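Local structure of PUM-HD domain-containing protein (Caenorhabditis elegans, 7CGF) at residues Asn183-Tyr186 / Glu187-Asp191; Tyr193-Arg196 / Val197-Cys201; His218-Phe221 / Asp222-Ala225; Tyr229-Tyr232 / Val233-Val237. The protein binds RNA through its Pumilio homology domain, here holding a Pumilio-binding-element RNA, consistent with a role in recognising mRNA 3' untranslated regions. The protein carries 2 engineered substitutions. All blocks are in the same frame, centred on the assembly; numbering follows the deposited sequence.

Interaction 1: Asn183-Tyr186 / Glu187-Asp191; sequences NTIY and EMSVD
From Asn183 to Val190 the backbone makes four successive i to i+4 hydrogen bonds, beginning with a nearly straight one from Glu187 N to Asn183 O (2.9 Å, 170°) and ending with a more bent one from Val190 N to Tyr186 O (3.1 Å), after which the chain leaves the helix. At that exit Val190 lies against Tyr186. Its CG1 sits 4.0 Å from the centroid of the Tyr186 ring in a CH-pi contact, displaced toward the rim and nearest to CE1 at 3.7 Å. With CG anti to the backbone N (chi1 174°), the ring is carried along the helix surface toward that methyl. Its opposite face receives the Arg220 guanidinium in a cation-pi contact. Ser189 suits its buried place because its short side chain can turn back on its own helix: OG hydrogen-bonds to Ile185 O at 2.8 Å, coming from above the carbonyl plane, while Ser189 N reaches the same oxygen from the other face, also at 2.8 Å. Glu187 runs alongside Thr184, with OE2 4.2 Å from CG2. Its extended chain carries OE1 to a salt bridge with Lys151 and a hydrogen bond with His147, so this helix of one predicted Pumilio repeat is tied to the repeat before it, as Tyr186 ties it to the next. The chemistry is therefore divided: the Ser189 hydroxyl is satisfied within its own helical turn, Tyr186 meets a methyl and a cation, and the Glu187 carboxylate probably gains stability from the positive charge of Lys151.

Interaction 2: Tyr193-Arg196 / Val197-Cys201; sequences YGCR and VVQRC. With nucleotides of chain B.
Arg196 and Arg200 use their flat guanidinium groups differently. That of Arg196 lies between two bases of chain B, with N9 of G5 3.2 Å above one face and C5 of A4 3.3 Å above the other; that of Arg200 lays a face over Arg196 O and receives a water at its edge. This water accepts from Arg200 NH1 at 2.9 Å and from Arg196 NH1 at 3.1 Å, bridging the two. The Tyr193 ring turns its edge to the ribose of G5. Arg196 bends at chi2 (-80°), which swings its chain out between the purines. Gln199 NE2 donates to N1 of A4 (2.9 Å, 165°); OE1 faces N6, though its position is less certain. Cys195 SG packs on C2 of A4 at 3.5 Å, its short side chain bringing a polarisable sulfur to the base. Arg200 is steadied by a salt bridge to Glu203. An alanine in place of Arg196 would remove the flat cation between A4 and G5, and the two bases would probably be freer to shift. Cysteine and glutamine at the base edge, with a side chain between neighbouring bases, form the adenine-reading site typical of a Pumilio repeat.

Interaction 3: His218-Phe221 / Asp222-Ala225; sequences HKRF and DEIA
Phe221 and Ala225 form the tight, buried part of this short helix, while Arg220 and Glu223 pair on its more open side. The helix belongs to a predicted Pumilio repeat and packs on helices 230-240, 243-255 and 257-261. In the packed part Phe221 CG lies anti to the backbone N (chi1 -177°), which directs the ring away from the helix axis and into the fold, among Ile249, Phe260 and Val234. Ala225 CB lies over one face of that ring, 4.1 Å from CE2, and a methyl is small enough for such a place. In the backbone, Ala225 N hydrogen-bonds to Phe221 O at 2.7 Å, and Ile224 N to Arg220 O at 3.0 Å. Ile224 also draws CG1 close to the latter oxygen, at 3.2 Å. At the ring edge Asp222 OD1 approaches CD2 at 3.5 Å, and it also makes a salt bridge with Arg252.

The outer side is held by charge instead. Arg220, at the N-cap position, bends at chi3 (68°) and forms a side-on, two-nitrogen salt bridge with Glu223: NE bonds to OE1 at 3.0 Å from above the carboxylate plane, and NH2 bonds to OE2 at 2.9 Å on the syn side. The two planes are 32° apart, so the groups meet noticeably twisted rather than coplanar. Two bonds at separate oxygens fix the rotation of the guanidinium, and the paired charges probably largely neutralise each other.

Interaction 4: Tyr229-Tyr232 / Val233-Val237; sequences YGNY and VVQHV. With nucleotides of chain B.
Asn231 and Gln235, one helical turn apart, point the same way with amide planes 26° apart, and with Tyr232 they make the three-residue base-reading motif of a Pumilio repeat, here set for uracil. Both amides meet the edge of U3 of chain B. Asn231 OD1 accepts from N3 of U3 (2.9 Å, 164°) and ND2 donates to O2 at 3.0 Å, while Gln235 NE2 donates to O4 at 2.9 Å in a nearly straight bond. Asparagine suits this place because one amide offers an acceptor and a donor to neighbouring uracil atoms. Gln235 NE2 also makes a weak bond to Asn231 OD1, and the backbone O of Asn227 accepts from Asn231 ND2, so the amide is held from the protein side too.

Tyr232 is turned broadside to A4 of chain B: C5 of the base lies 3.3 Å above the centre of the ring, and Asn231 OD1 sits over the opposite face. Its CG lies anti to the carbonyl carbon (chi1 -66°), directing the ring out between A4 and U3. Cutting Tyr232 back to an alanine would take the ring from one face of A4, and the base would probably be freer to tilt. Tyr229 is set differently, edge-on to the same nucleotide, with CE1 3.2 Å from O2' of A4. One turn on from Tyr232, His236 NE2 bonds to Glu203, and the Tyr232 carbonyl is doubly bound: His236 N and ND1 approach its O from opposite faces, each at 3.0 Å.

Overall arrangement
Followed from the N terminus, the four contacts come in series, each closing a single helical turn or helix start, with none nested in or crossing another. Interaction 1, on helix 184-189, passes by a short turn into interaction 2 on helix 194-204, Asp191 capping Tyr193 N and Gly194 N; both lie in one predicted Pumilio repeat. Helix 207-219 leads to interactions 3 and 4 in the next repeat, where Asn227 OD1 bonds to Tyr229 N and Gly230 N. Interactions 2 and 4 lie on adjacent RNA-facing helices, joined through Val198 and Val233, and share A4; Tyr186 and Ile224 join 1 to 3. Every pair touches except 2 and 3, so the two repeats pack as one block.

Interaction 1: Asn183-Tyr186 / Glu187-Asp191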
loop_
_atom_site.group_PDB
_atom_site.type_symbol
_atom_site.label_atom_id
_atom_site.label_comp_id
_atom_site.label_asym_id
_atom_site.label_seq_id
_atom_site.Cartn_x
_atom_site.Cartn_y
_atom_site.Cartn_z
ATOM N N ASN A 183 10.742 19.100 -2.710
ATOM C CA ASN A 183 11.327 17.786 -2.469
ATOM C C ASN A 183 10.373 16.803 -1.802
ATOM O O ASN A 183 10.790 15.687 -1.496
ATOM C CB ASN A 183 12.574 17.917 -1.605
ATOM C CG ASN A 183 12.267 18.456 -0.212
ATOM O OD1 ASN A 183 11.314 19.226 -0.020
ATOM N ND2 ASN A 183 13.078 18.062 0.765
ATOM N N THR A 184 9.121 17.184 -1.561
ATOM C CA THR A 184 8.245 16.332 -0.751
ATOM C C THR A 184 7.973 14.991 -1.431
ATOM O O THR A 184 7.982 13.947 -0.775
ATOM C CB THR A 184 6.935 17.065 -0.465
ATOM O OG1 THR A 184 7.244 18.350 0.085
ATOM C CG2 THR A 184 6.099 16.293 0.569
ATOM N N ILE A 185 7.710 14.993 -2.740
ATOM C CA ILE A 185 7.412 13.725 -3.405
ATOM C C ILE A 185 8.632 12.817 -3.400
ATOM O O ILE A 185 8.514 11.602 -3.189
ATOM C CB ILE A 185 6.878 13.970 -4.824
ATOM C CG1 ILE A 185 5.377 14.124 -4.787
ATOM C CG2 ILE A 185 7.293 12.842 -5.779
ATOM C CD1 ILE A 185 4.649 12.837 -4.479
ATOM N N TYR A 186 9.825 13.385 -3.561
ATOM C CA TYR A 186 11.029 12.572 -3.444
ATOM C C TYR A 186 11.139 11.982 -2.040
ATOM O O TYR A 186 11.339 10.769 -1.877
ATOM C CB TYR A 186 12.276 13.401 -3.775
ATOM C CG TYR A 186 13.531 12.597 -3.503
ATOM C CD1 TYR A 186 13.993 11.682 -4.429
ATOM C CD2 TYR A 186 14.201 12.709 -2.288
ATOM C CE1 TYR A 186 15.121 10.919 -4.167
ATOM C CE2 TYR A 186 15.309 11.944 -2.013
ATOM C CZ TYR A 186 15.761 11.056 -2.959
ATOM O OH TYR A 186 16.875 10.303 -2.690
ATOM N N GLU A 187 11.004 12.843 -1.020
ATOM C CA GLU A 187 11.112 12.432 0.378
ATOM C C GLU A 187 10.133 11.311 0.684
ATOM O O GLU A 187 10.486 10.330 1.357
ATOM C CB GLU A 187 10.855 13.645 1.292
ATOM C CG GLU A 187 10.507 13.322 2.763
ATOM C CD GLU A 187 9.830 14.474 3.578
ATOM O OE1 GLU A 187 9.704 14.321 4.818
ATOM O OE2 GLU A 187 9.417 15.517 3.020
ATOM N N MET A 188 8.910 11.423 0.175
ATOM C CA MET A 188 7.910 10.388 0.446
ATOM C C MET A 188 8.206 9.119 -0.338
ATOM O O MET A 188 8.037 8.001 0.178
ATOM C CB MET A 188 6.504 10.898 0.112
ATOM C CG MET A 188 6.008 12.051 0.983
ATOM S SD MET A 188 5.814 11.502 2.688
ATOM C CE MET A 188 5.460 13.094 3.483
ATOM N N SER A 189 8.627 9.266 -1.597
ATOM C CA SER A 189 8.855 8.095 -2.435
ATOM C C SER A 189 10.004 7.228 -1.938
ATOM O O SER A 189 10.034 6.032 -2.252
ATOM C CB SER A 189 9.139 8.510 -3.876
ATOM O OG SER A 189 8.012 9.167 -4.436
ATOM N N VAL A 190 10.968 7.791 -1.202
ATOM C CA VAL A 190 12.083 6.987 -0.699
ATOM C C VAL A 190 11.919 6.624 0.772
ATOM O O VAL A 190 12.856 6.096 1.385
ATOM C CB VAL A 190 13.429 7.677 -0.964
ATOM C CG1 VAL A 190 13.497 8.054 -2.444
ATOM C CG2 VAL A 190 13.596 8.905 -0.089
ATOM N N ASP A 191 10.750 6.883 1.351
ATOM C CA ASP A 191 10.367 6.552 2.723
ATOM C C ASP A 191 9.584 5.246 2.744
ATOM O O ASP A 191 8.724 5.027 1.887
ATOM C CB ASP A 191 9.514 7.672 3.331
ATOM C CG ASP A 191 9.198 7.435 4.793
ATOM O OD1 ASP A 191 10.062 7.762 5.653
ATOM O OD2 ASP A 191 8.093 6.924 5.079
#

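Interaction 2: Tyr193-Arg196 / Val197-Cys201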
loop_
_atom_site.group_PDB
_atom_site.type_symbol
_atom_site.label_atom_id
_atom_site.label_comp_id
_atom_site.label_asym_id
_atom_site.label_seq_id
_atom_site.Cartn_x
_atom_site.Cartn_y
_atom_site.Cartn_z
ATOM N N TYR A 193 7.180 4.221 4.494
ATOM C CA TYR A 193 5.748 4.423 4.688
ATOM C C TYR A 193 5.161 5.418 3.699
ATOM O O TYR A 193 4.077 5.169 3.132
ATOM C CB TYR A 193 5.509 4.877 6.130
ATOM C CG TYR A 193 6.111 3.881 7.086
ATOM C CD1 TYR A 193 5.748 2.532 7.029
ATOM C CD2 TYR A 193 7.062 4.271 8.022
ATOM C CE1 TYR A 193 6.309 1.599 7.909
ATOM C CE2 TYR A 193 7.624 3.340 8.895
ATOM C CZ TYR A 193 7.243 2.018 8.823
ATOM O OH TYR A 193 7.805 1.104 9.698
ATOM N N GLY A 194 5.870 6.526 3.461
ATOM C CA GLY A 194 5.404 7.518 2.496
ATOM C C GLY A 194 5.265 6.963 1.094
ATOM O O GLY A 194 4.391 7.388 0.338
ATOM N N CYS A 195 6.091 5.981 0.730
ATOM C CA CYS A 195 6.021 5.482 -0.642
ATOM C C CYS A 195 4.696 4.787 -0.903
ATOM O O CYS A 195 4.207 4.797 -2.037
ATOM C CB CYS A 195 7.185 4.538 -0.941
ATOM S SG CYS A 195 7.091 2.955 -0.037
ATOM N N ARG A 196 4.086 4.219 0.142
ATOM C CA ARG A 196 2.808 3.542 0.004
ATOM C C ARG A 196 1.685 4.546 -0.165
ATOM O O ARG A 196 0.704 4.283 -0.866
ATOM C CB ARG A 196 2.560 2.669 1.239
ATOM C CG ARG A 196 3.659 1.633 1.494
ATOM C CD ARG A 196 3.504 0.396 0.601
ATOM N NE ARG A 196 4.395 -0.671 1.065
ATOM C CZ ARG A 196 4.264 -1.959 0.758
ATOM N NH1 ARG A 196 3.267 -2.368 -0.004
ATOM N NH2 ARG A 196 5.130 -2.845 1.241
ATOM N N VAL A 197 1.809 5.694 0.495
ATOM C CA VAL A 197 0.859 6.782 0.288
ATOM C C VAL A 197 0.913 7.261 -1.155
ATOM O O VAL A 197 -0.123 7.446 -1.797
ATOM C CB VAL A 197 1.137 7.924 1.274
ATOM C CG1 VAL A 197 0.264 9.141 0.924
ATOM C CG2 VAL A 197 0.829 7.457 2.689
ATOM N N VAL A 198 2.119 7.457 -1.688
ATOM C CA VAL A 198 2.240 7.893 -3.083
ATOM C C VAL A 198 1.629 6.859 -4.017
ATOM O O VAL A 198 0.889 7.202 -4.951
ATOM C CB VAL A 198 3.708 8.172 -3.439
ATOM C CG1 VAL A 198 3.842 8.558 -4.944
ATOM C CG2 VAL A 198 4.301 9.249 -2.545
ATOM N N GLN A 199 1.914 5.573 -3.781
ATOM C CA GLN A 199 1.335 4.538 -4.631
ATOM C C GLN A 199 -0.188 4.550 -4.572
ATOM O O GLN A 199 -0.853 4.403 -5.609
ATOM C CB GLN A 199 1.874 3.168 -4.234
ATOM C CG GLN A 199 3.338 3.028 -4.594
ATOM C CD GLN A 199 3.952 1.783 -4.010
ATOM O OE1 GLN A 199 3.598 0.669 -4.398
ATOM N NE2 GLN A 199 4.873 1.961 -3.052
ATOM N N ARG A 200 -0.758 4.696 -3.372
ATOM C CA ARG A 200 -2.211 4.703 -3.239
ATOM C C ARG A 200 -2.819 5.890 -3.981
ATOM O O ARG A 200 -3.853 5.755 -4.653
ATOM C CB ARG A 200 -2.593 4.707 -1.754
ATOM C CG ARG A 200 -3.832 3.893 -1.389
ATOM C CD ARG A 200 -3.695 2.401 -1.690
ATOM N NE ARG A 200 -2.580 1.799 -0.965
ATOM C CZ ARG A 200 -1.512 1.235 -1.536
ATOM N NH1 ARG A 200 -0.539 0.726 -0.784
ATOM N NH2 ARG A 200 -1.413 1.156 -2.849
ATOM N N CYS A 201 -2.167 7.055 -3.905
ATOM C CA CYS A 201 -2.623 8.212 -4.672
ATOM C C CYS A 201 -2.610 7.940 -6.169
ATOM O O CYS A 201 -3.556 8.313 -6.882
ATOM C CB CYS A 201 -1.758 9.427 -4.358
ATOM S SG CYS A 201 -2.112 10.103 -2.755
ATOM P P A B 4 11.442 -8.136 0.026
ATOM O OP1 A B 4 11.994 -8.708 1.277
ATOM O OP2 A B 4 10.527 -8.939 -0.814
ATOM O "O5'" A B 4 10.704 -6.791 0.421
ATOM C "C5'" A B 4 11.225 -6.000 1.470
ATOM C "C4'" A B 4 10.536 -4.669 1.579
ATOM O "O4'" A B 4 10.216 -4.146 0.269
ATOM C "C3'" A B 4 9.200 -4.626 2.295
ATOM O "O3'" A B 4 9.307 -4.736 3.702
ATOM C "C2'" A B 4 8.661 -3.278 1.844
ATOM O "O2'" A B 4 9.295 -2.235 2.567
ATOM C "C1'" A B 4 9.160 -3.220 0.398
ATOM N N9 A B 4 8.085 -3.477 -0.575
ATOM C C8 A B 4 7.504 -4.584 -1.147
ATOM N N7 A B 4 6.524 -4.263 -1.984
ATOM C C5 A B 4 6.462 -2.862 -1.928
ATOM C C6 A B 4 5.686 -1.851 -2.533
ATOM N N6 A B 4 4.696 -2.030 -3.410
ATOM N N1 A B 4 5.962 -0.575 -2.204
ATOM C C2 A B 4 6.918 -0.290 -1.350
ATOM N N3 A B 4 7.712 -1.144 -0.714
ATOM C C4 A B 4 7.418 -2.401 -1.058
ATOM P P G B 5 8.077 -5.300 4.574
ATOM O OP1 G B 5 8.611 -5.559 5.931
ATOM O OP2 G B 5 7.394 -6.392 3.835
ATOM O "O5'" G B 5 7.047 -4.084 4.649
ATOM C "C5'" G B 5 7.447 -2.800 5.109
ATOM C "C4'" G B 5 6.262 -1.885 5.316
ATOM O "O4'" G B 5 5.444 -1.852 4.123
ATOM C "C3'" G B 5 5.299 -2.288 6.419
ATOM O "O3'" G B 5 5.755 -1.860 7.685
ATOM C "C2'" G B 5 3.991 -1.627 5.994
ATOM O "O2'" G B 5 3.968 -0.260 6.372
ATOM C "C1'" G B 5 4.085 -1.701 4.471
ATOM N N9 G B 5 3.333 -2.835 3.911
ATOM C C8 G B 5 3.718 -4.154 3.865
ATOM N N7 G B 5 2.837 -4.921 3.283
ATOM C C5 G B 5 1.812 -4.050 2.932
ATOM C C6 G B 5 0.586 -4.299 2.271
ATOM O O6 G B 5 0.130 -5.373 1.854
ATOM N N1 G B 5 -0.147 -3.128 2.110
ATOM C C2 G B 5 0.237 -1.873 2.517
ATOM N N2 G B 5 -0.643 -0.895 2.254
ATOM N N3 G B 5 1.379 -1.619 3.146
ATOM C C4 G B 5 2.105 -2.754 3.313
HETATM O O HOH W 1 1.544 -0.781 -2.028
#

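Interaction 3: His218-Phe221 / Asp222-Ala225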
loop_
_atom_site.group_PDB
_atom_site.type_symbol
_atom_site.label_atom_id
_atom_site.label_comp_id
_atom_site.label_asym_id
_atom_site.label_seq_id
_atom_site.Cartn_x
_atom_site.Cartn_y
_atom_site.Cartn_z
ATOM N N HIS A 218 8.965 12.545 -12.120
ATOM C CA HIS A 218 9.804 12.633 -13.316
ATOM C C HIS A 218 11.049 13.487 -13.075
ATOM O O HIS A 218 12.122 13.192 -13.615
ATOM C CB HIS A 218 8.997 13.200 -14.491
ATOM C CG HIS A 218 8.200 12.176 -15.248
ATOM N ND1 HIS A 218 6.870 12.363 -15.561
ATOM C CD2 HIS A 218 8.549 10.981 -15.787
ATOM C CE1 HIS A 218 6.428 11.321 -16.243
ATOM N NE2 HIS A 218 7.427 10.468 -16.393
ATOM N N LYS A 219 10.930 14.558 -12.276
ATOM C CA LYS A 219 12.062 15.465 -12.095
ATOM C C LYS A 219 13.256 14.782 -11.447
ATOM O O LYS A 219 14.403 15.149 -11.732
ATOM C CB LYS A 219 11.636 16.683 -11.269
ATOM C CG LYS A 219 10.594 17.564 -11.996
ATOM C CD LYS A 219 10.105 18.700 -11.089
ATOM C CE LYS A 219 8.977 19.499 -11.759
ATOM N NZ LYS A 219 8.430 20.600 -10.887
ATOM N N ARG A 220 13.023 13.789 -10.590
ATOM C CA ARG A 220 14.100 13.028 -9.957
ATOM C C ARG A 220 13.953 11.545 -10.258
ATOM O O ARG A 220 14.162 10.677 -9.409
ATOM C CB ARG A 220 14.147 13.310 -8.460
ATOM C CG ARG A 220 14.506 14.763 -8.223
ATOM C CD ARG A 220 14.577 15.113 -6.765
ATOM N NE ARG A 220 15.695 14.456 -6.120
ATOM C CZ ARG A 220 16.014 14.648 -4.845
ATOM N NH1 ARG A 220 15.301 15.484 -4.107
ATOM N NH2 ARG A 220 17.036 14.011 -4.312
ATOM N N PHE A 221 13.617 11.263 -11.514
ATOM C CA PHE A 221 13.267 9.910 -11.929
ATOM C C PHE A 221 14.380 8.910 -11.645
ATOM O O PHE A 221 14.132 7.844 -11.066
ATOM C CB PHE A 221 12.939 9.896 -13.422
ATOM C CG PHE A 221 12.508 8.549 -13.911
ATOM C CD1 PHE A 221 11.211 8.117 -13.695
ATOM C CD2 PHE A 221 13.408 7.698 -14.542
ATOM C CE1 PHE A 221 10.805 6.880 -14.114
ATOM C CE2 PHE A 221 12.994 6.450 -14.968
ATOM C CZ PHE A 221 11.687 6.052 -14.743
ATOM N N ASP A 222 15.607 9.206 -12.091
ATOM C CA ASP A 222 16.669 8.212 -11.973
ATOM C C ASP A 222 16.912 7.826 -10.518
ATOM O O ASP A 222 17.101 6.640 -10.210
ATOM C CB ASP A 222 17.964 8.727 -12.593
ATOM C CG ASP A 222 17.883 8.867 -14.094
ATOM O OD1 ASP A 222 16.852 8.491 -14.696
ATOM O OD2 ASP A 222 18.879 9.353 -14.667
ATOM N N GLU A 223 16.913 8.812 -9.611
ATOM C CA GLU A 223 17.154 8.521 -8.201
ATOM C C GLU A 223 16.015 7.705 -7.613
ATOM O O GLU A 223 16.241 6.756 -6.846
ATOM C CB GLU A 223 17.300 9.813 -7.409
ATOM C CG GLU A 223 18.454 10.699 -7.748
ATOM C CD GLU A 223 18.274 12.033 -7.066
ATOM O OE1 GLU A 223 17.717 12.971 -7.705
ATOM O OE2 GLU A 223 18.612 12.095 -5.864
ATOM N N ILE A 224 14.779 8.078 -7.943
ATOM C CA ILE A 224 13.632 7.367 -7.387
ATOM C C ILE A 224 13.553 5.951 -7.954
ATOM O O ILE A 224 13.257 4.988 -7.230
ATOM C CB ILE A 224 12.353 8.173 -7.645
ATOM C CG1 ILE A 224 12.434 9.530 -6.933
ATOM C CG2 ILE A 224 11.099 7.416 -7.121
ATOM C CD1 ILE A 224 11.217 10.429 -7.188
ATOM N N ALA A 225 13.852 5.799 -9.249
ATOM C CA ALA A 225 13.736 4.504 -9.909
ATOM C C ALA A 225 14.690 3.463 -9.341
ATOM O O ALA A 225 14.362 2.272 -9.353
ATOM C CB ALA A 225 13.987 4.652 -11.411
#

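Interaction 4: Tyr229-Tyr232 / Val233-Val237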
loop_
_atom_site.group_PDB
_atom_site.type_symbol
_atom_site.label_atom_id
_atom_site.label_comp_id
_atom_site.label_asym_id
_atom_site.label_seq_id
_atom_site.Cartn_x
_atom_site.Cartn_y
_atom_site.Cartn_z
ATOM N N TYR A 229 12.546 1.766 -2.175
ATOM C CA TYR A 229 11.102 2.008 -2.146
ATOM C C TYR A 229 10.615 2.736 -3.386
ATOM O O TYR A 229 9.536 2.422 -3.905
ATOM C CB TYR A 229 10.720 2.822 -0.911
ATOM C CG TYR A 229 11.190 2.159 0.360
ATOM C CD1 TYR A 229 10.728 0.903 0.702
ATOM C CD2 TYR A 229 12.110 2.781 1.185
ATOM C CE1 TYR A 229 11.164 0.281 1.866
ATOM C CE2 TYR A 229 12.554 2.162 2.343
ATOM C CZ TYR A 229 12.081 0.916 2.661
ATOM O OH TYR A 229 12.510 0.284 3.810
ATOM N N GLY A 230 11.418 3.676 -3.880
ATOM C CA GLY A 230 10.996 4.492 -5.008
ATOM C C GLY A 230 10.762 3.683 -6.265
ATOM O O GLY A 230 9.956 4.070 -7.112
ATOM N N ASN A 231 11.437 2.537 -6.400
ATOM C CA ASN A 231 11.242 1.770 -7.625
ATOM C C ASN A 231 9.804 1.273 -7.734
ATOM O O ASN A 231 9.264 1.192 -8.844
ATOM C CB ASN A 231 12.252 0.615 -7.728
ATOM C CG ASN A 231 11.850 -0.602 -6.921
ATOM O OD1 ASN A 231 11.153 -1.490 -7.420
ATOM N ND2 ASN A 231 12.289 -0.651 -5.679
ATOM N N TYR A 232 9.153 1.001 -6.598
ATOM C CA TYR A 232 7.738 0.646 -6.628
ATOM C C TYR A 232 6.870 1.836 -7.000
ATOM O O TYR A 232 5.840 1.666 -7.665
ATOM C CB TYR A 232 7.293 0.120 -5.275
ATOM C CG TYR A 232 7.936 -1.196 -4.884
ATOM C CD1 TYR A 232 7.438 -2.392 -5.374
ATOM C CD2 TYR A 232 9.014 -1.228 -4.008
ATOM C CE1 TYR A 232 7.987 -3.603 -5.001
ATOM C CE2 TYR A 232 9.583 -2.454 -3.626
ATOM C CZ TYR A 232 9.061 -3.625 -4.137
ATOM O OH TYR A 232 9.613 -4.833 -3.752
ATOM N N VAL A 233 7.258 3.041 -6.573
ATOM C CA VAL A 233 6.515 4.237 -6.972
ATOM C C VAL A 233 6.565 4.403 -8.486
ATOM O O VAL A 233 5.549 4.667 -9.138
ATOM C CB VAL A 233 7.074 5.473 -6.241
ATOM C CG1 VAL A 233 6.538 6.772 -6.838
ATOM C CG2 VAL A 233 6.757 5.398 -4.731
ATOM N N VAL A 234 7.757 4.251 -9.065
ATOM C CA VAL A 234 7.894 4.355 -10.513
ATOM C C VAL A 234 7.105 3.252 -11.213
ATOM O O VAL A 234 6.475 3.497 -12.247
ATOM C CB VAL A 234 9.375 4.326 -10.919
ATOM C CG1 VAL A 234 9.507 4.150 -12.445
ATOM C CG2 VAL A 234 10.070 5.608 -10.466
ATOM N N GLN A 235 7.111 2.024 -10.671
ATOM C CA GLN A 235 6.301 0.988 -11.297
ATOM C C GLN A 235 4.823 1.371 -11.298
ATOM O O GLN A 235 4.111 1.104 -12.273
ATOM C CB GLN A 235 6.527 -0.354 -10.606
ATOM C CG GLN A 235 7.924 -0.875 -10.901
ATOM C CD GLN A 235 8.126 -2.230 -10.296
ATOM O OE1 GLN A 235 7.490 -3.207 -10.703
ATOM N NE2 GLN A 235 8.970 -2.289 -9.274
ATOM N N HIS A 236 4.367 2.063 -10.254
ATOM C CA HIS A 236 2.980 2.517 -10.214
ATOM C C HIS A 236 2.703 3.616 -11.236
ATOM O O HIS A 236 1.585 3.677 -11.765
ATOM C CB HIS A 236 2.624 2.975 -8.798
ATOM C CG HIS A 236 2.139 1.859 -7.926
ATOM N ND1 HIS A 236 2.937 0.795 -7.566
ATOM C CD2 HIS A 236 0.918 1.612 -7.388
ATOM C CE1 HIS A 236 2.237 -0.047 -6.823
ATOM N NE2 HIS A 236 1.008 0.423 -6.707
ATOM N N VAL A 237 3.682 4.490 -11.510
ATOM C CA VAL A 237 3.546 5.479 -12.590
ATOM C C VAL A 237 3.378 4.785 -13.936
ATOM O O VAL A 237 2.503 5.142 -14.731
ATOM C CB VAL A 237 4.746 6.437 -12.616
ATOM C CG1 VAL A 237 4.599 7.431 -13.815
ATOM C CG2 VAL A 237 4.836 7.194 -11.308
ATOM P P A B 4 11.442 -8.136 0.026
ATOM O OP1 A B 4 11.994 -8.708 1.277
ATOM O OP2 A B 4 10.527 -8.939 -0.814
ATOM O "O5'" A B 4 10.704 -6.791 0.421
ATOM C "C5'" A B 4 11.225 -6.000 1.470
ATOM C "C4'" A B 4 10.536 -4.669 1.579
ATOM O "O4'" A B 4 10.216 -4.146 0.269
ATOM C "C3'" A B 4 9.200 -4.626 2.295
ATOM O "O3'" A B 4 9.307 -4.736 3.702
ATOM C "C2'" A B 4 8.661 -3.278 1.844
ATOM O "O2'" A B 4 9.295 -2.235 2.567
ATOM C "C1'" A B 4 9.160 -3.220 0.398
ATOM N N9 A B 4 8.085 -3.477 -0.575
ATOM C C8 A B 4 7.504 -4.584 -1.147
ATOM N N7 A B 4 6.524 -4.263 -1.984
ATOM C C5 A B 4 6.462 -2.862 -1.928
ATOM C C6 A B 4 5.686 -1.851 -2.533
ATOM N N6 A B 4 4.696 -2.030 -3.410
ATOM N N1 A B 4 5.962 -0.575 -2.204
ATOM C C2 A B 4 6.918 -0.290 -1.350
ATOM N N3 A B 4 7.712 -1.144 -0.714
ATOM C C4 A B 4 7.418 -2.401 -1.058
ATOM P P U B 3 16.630 -10.238 -3.021
ATOM O OP1 U B 3 17.133 -9.573 -1.793
ATOM O OP2 U B 3 16.064 -11.597 -2.965
ATOM O "O5'" U B 3 15.493 -9.379 -3.733
ATOM C "C5'" U B 3 14.210 -9.230 -3.152
ATOM C "C4'" U B 3 13.964 -7.776 -2.871
ATOM O "O4'" U B 3 13.935 -7.038 -4.115
ATOM C "C3'" U B 3 12.648 -7.427 -2.204
ATOM O "O3'" U B 3 12.720 -7.638 -0.807
ATOM C "C2'" U B 3 12.471 -5.954 -2.568
ATOM O "O2'" U B 3 13.214 -5.142 -1.675
ATOM C "C1'" U B 3 13.145 -5.875 -3.944
ATOM N N1 U B 3 12.192 -5.722 -5.069
ATOM C C2 U B 3 11.975 -4.395 -5.410
ATOM O O2 U B 3 12.531 -3.493 -4.806
ATOM N N3 U B 3 11.112 -4.191 -6.454
ATOM C C4 U B 3 10.440 -5.160 -7.160
ATOM O O4 U B 3 9.685 -4.846 -8.076
ATOM C C5 U B 3 10.715 -6.512 -6.748
ATOM C C6 U B 3 11.558 -6.741 -5.729
#